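Local coordinates for mucosa-associated lymphoid tissue lymphoma translocation protein 1 (Isoform 2) (Homo sapiens, PDB 3BFO) that is a paracaspase, probably a cysteine protease of immune signalling, represented here by its second C2-type immunoglobulin-like domain, at residues His34-Phe38 against Glu47-Tyr52. Numbering follows the deposited sequence. Where two conformers were deposited one is given.
Sequences HYQWF and ETKKLY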
loop_
_atom_site.group_PDB
_atom_site.type_symbol
_atom_site.label_atom_id
_atom_site.label_comp_id
_atom_site.label_asym_id
_atom_site.label_seq_id
_atom_site.Cartn_x
_atom_site.Cartn_y
_atom_site.Cartn_z
ATOM N N HIS A 34 -4.287 -8.063 8.725
ATOM C CA HIS A 34 -4.201 -6.636 8.945
ATOM C C HIS A 34 -3.172 -6.045 7.983
ATOM O O HIS A 34 -2.323 -6.744 7.438
ATOM C CB HIS A 34 -3.705 -6.399 10.367
ATOM C CG HIS A 34 -4.656 -6.844 11.407
ATOM N ND1 HIS A 34 -4.667 -8.116 11.941
ATOM C CD2 HIS A 34 -5.624 -6.154 12.047
ATOM C CE1 HIS A 34 -5.601 -8.185 12.875
ATOM N NE2 HIS A 34 -6.214 -7.014 12.946
ATOM N N TYR A 35 -3.300 -4.723 7.834
ATOM C CA TYR A 35 -2.521 -3.995 6.809
ATOM C C TYR A 35 -1.902 -2.755 7.458
ATOM O O TYR A 35 -2.512 -2.115 8.322
ATOM C CB TYR A 35 -3.469 -3.499 5.691
ATOM C CG TYR A 35 -4.176 -4.637 4.982
ATOM C CD1 TYR A 35 -3.645 -5.231 3.844
ATOM C CD2 TYR A 35 -5.343 -5.174 5.517
ATOM C CE1 TYR A 35 -4.277 -6.313 3.259
ATOM C CE2 TYR A 35 -5.965 -6.253 4.977
ATOM C CZ TYR A 35 -5.430 -6.841 3.830
ATOM O OH TYR A 35 -6.063 -7.950 3.277
ATOM N N GLN A 36 -0.739 -2.372 6.947
ATOM C CA GLN A 36 -0.165 -1.072 7.311
ATOM C C GLN A 36 0.682 -0.600 6.120
ATOM O O GLN A 36 1.585 -1.299 5.700
ATOM C CB GLN A 36 0.709 -1.180 8.557
ATOM C CG GLN A 36 1.471 0.163 8.886
ATOM C CD GLN A 36 0.575 1.344 9.192
ATOM O OE1 GLN A 36 -0.241 1.338 10.107
ATOM N NE2 GLN A 36 0.713 2.377 8.391
ATOM N N TRP A 37 0.344 0.583 5.592
ATOM C CA TRP A 37 1.074 1.126 4.468
ATOM C C TRP A 37 2.288 1.923 4.911
ATOM O O TRP A 37 2.313 2.548 5.975
ATOM C CB TRP A 37 0.163 2.071 3.660
ATOM C CG TRP A 37 -0.853 1.301 2.845
ATOM C CD1 TRP A 37 -2.115 0.949 3.226
ATOM C CD2 TRP A 37 -0.650 0.738 1.558
ATOM N NE1 TRP A 37 -2.738 0.213 2.219
ATOM C CE2 TRP A 37 -1.840 0.066 1.204
ATOM C CE3 TRP A 37 0.386 0.756 0.650
ATOM C CZ2 TRP A 37 -1.992 -0.609 -0.031
ATOM C CZ3 TRP A 37 0.241 0.072 -0.553
ATOM C CH2 TRP A 37 -0.923 -0.611 -0.882
ATOM N N PHE A 38 3.304 1.919 4.051
ATOM C CA PHE A 38 4.554 2.624 4.272
ATOM C C PHE A 38 4.890 3.419 3.039
ATOM O O PHE A 38 4.587 3.020 1.925
ATOM C CB PHE A 38 5.681 1.634 4.556
ATOM C CG PHE A 38 5.512 0.937 5.888
ATOM C CD1 PHE A 38 6.142 1.412 7.033
ATOM C CD2 PHE A 38 4.680 -0.176 6.014
ATOM C CE1 PHE A 38 5.940 0.806 8.310
ATOM C CE2 PHE A 38 4.489 -0.781 7.261
ATOM C CZ PHE A 38 5.089 -0.277 8.419
ATOM N N GLU A 47 -3.057 4.423 7.976
ATOM C CA GLU A 47 -3.392 3.825 6.736
ATOM C C GLU A 47 -3.228 2.331 6.906
ATOM O O GLU A 47 -2.193 1.761 6.640
ATOM C CB GLU A 47 -2.535 4.407 5.634
ATOM C CG GLU A 47 -2.776 5.876 5.403
ATOM C CD GLU A 47 -4.163 6.238 4.944
ATOM O OE1 GLU A 47 -4.935 5.388 4.541
ATOM O OE2 GLU A 47 -4.475 7.482 4.985
ATOM N N THR A 48 -4.337 1.755 7.374
ATOM C CA THR A 48 -4.387 0.345 7.779
ATOM C C THR A 48 -5.460 -0.389 7.006
ATOM O O THR A 48 -5.963 -1.415 7.447
ATOM C CB THR A 48 -4.633 0.211 9.285
ATOM O OG1 THR A 48 -5.858 0.862 9.604
ATOM C CG2 THR A 48 -3.510 0.797 10.071
ATOM N N LYS A 49 -5.811 0.137 5.844
ATOM C CA LYS A 49 -6.837 -0.437 4.985
ATOM C C LYS A 49 -6.224 -1.010 3.714
ATOM O O LYS A 49 -5.090 -0.696 3.390
ATOM C CB LYS A 49 -7.896 0.621 4.631
ATOM C CG LYS A 49 -8.604 1.199 5.796
ATOM C CD LYS A 49 -9.441 0.130 6.506
ATOM C CE LYS A 49 -10.326 0.758 7.586
ATOM N NZ LYS A 49 -11.404 1.618 7.001
ATOM N N LYS A 50 -6.986 -1.893 3.053
ATOM C CA LYS A 50 -6.537 -2.479 1.804
ATOM C C LYS A 50 -6.277 -1.399 0.741
ATOM O O LYS A 50 -5.398 -1.575 -0.106
ATOM C CB LYS A 50 -7.598 -3.461 1.281
ATOM C CG LYS A 50 -7.730 -4.684 2.143
ATOM C CD LYS A 50 -8.940 -5.525 1.700
ATOM C CE LYS A 50 -9.084 -6.835 2.468
ATOM N NZ LYS A 50 -10.333 -7.551 2.069
ATOM N N LEU A 51 -7.038 -0.291 0.791
ATOM C CA LEU A 51 -6.840 0.826 -0.104
ATOM C C LEU A 51 -6.117 1.970 0.579
ATOM O O LEU A 51 -6.426 2.305 1.733
ATOM C CB LEU A 51 -8.190 1.376 -0.564
ATOM C CG LEU A 51 -8.955 0.486 -1.496
ATOM C CD1 LEU A 51 -10.312 1.133 -1.751
ATOM C CD2 LEU A 51 -8.202 0.319 -2.835
ATOM N N TYR A 52 -5.194 2.584 -0.133
ATOM C CA TYR A 52 -4.593 3.863 0.284
ATOM C C TYR A 52 -4.901 4.821 -0.857
ATOM O O TYR A 52 -4.541 4.553 -2.008
ATOM C CB TYR A 52 -3.083 3.748 0.506
ATOM C CG TYR A 52 -2.441 5.077 0.732
ATOM C CD1 TYR A 52 -2.793 5.846 1.827
ATOM C CD2 TYR A 52 -1.537 5.628 -0.144
ATOM C CE1 TYR A 52 -2.234 7.110 2.056
ATOM C CE2 TYR A 52 -0.968 6.857 0.055
ATOM C CZ TYR A 52 -1.307 7.607 1.158
ATOM O OH TYR A 52 -0.757 8.853 1.365
HETATM O O HOH W 1 -5.614 -3.523 9.124
#
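W37 meets the 47-52 segment with its indole edge and with one face, and each approach has its own geometric signature. At the edge, W37 NE1 donates to K49 O over 2.8 Å; the acceptor lies near the ring plane and the donor almost in line with the carbonyl, although the N-H···O angle is bent to 144°. Over the face, Y52 CB stands 3.8 Å from the centroid of the five-membered ring of W37 and 3° off its normal, a CH-pi contact. Y52 sets CG anti to its backbone N (chi1 172°), which carries its own ring past the indole, the two planes oblique to each other. The backbone adds a straighter bond, W37 N to E47 O at 3.0 Å. With W37 cut back to an alanine, K49 O would probably lose its indole donor and a gap would open beneath Y52 CB, between the sheets.

Two residues earlier, Y35 turns a ring face to the aliphatic part of K50: K50 CG sits 3.8 Å from the ring centroid, and the extended chain runs on until CE lies 3.3 Å from Y35 OH. That hydroxyl is hydrogen-bonded to the backbone N of A27 on strand 21-28, which ties the ring to the opposite sheet. A water joins the backbones here, accepting from Y35 N and donating to T48 O. On the other side of the strand, the Q36 chain bends at chi2, and NE2 bonds W37 O, which lies close to the Q36 amide plane, while Q36 OE1 lies 3.3 Å from T48 CG2.

W37 also packs on C25 and C67, from strands 21-28 and 63-70 of the two sheets: the buried tryptophan beside the cysteine pair positions is the core signature of the immunoglobulin beta-sandwich.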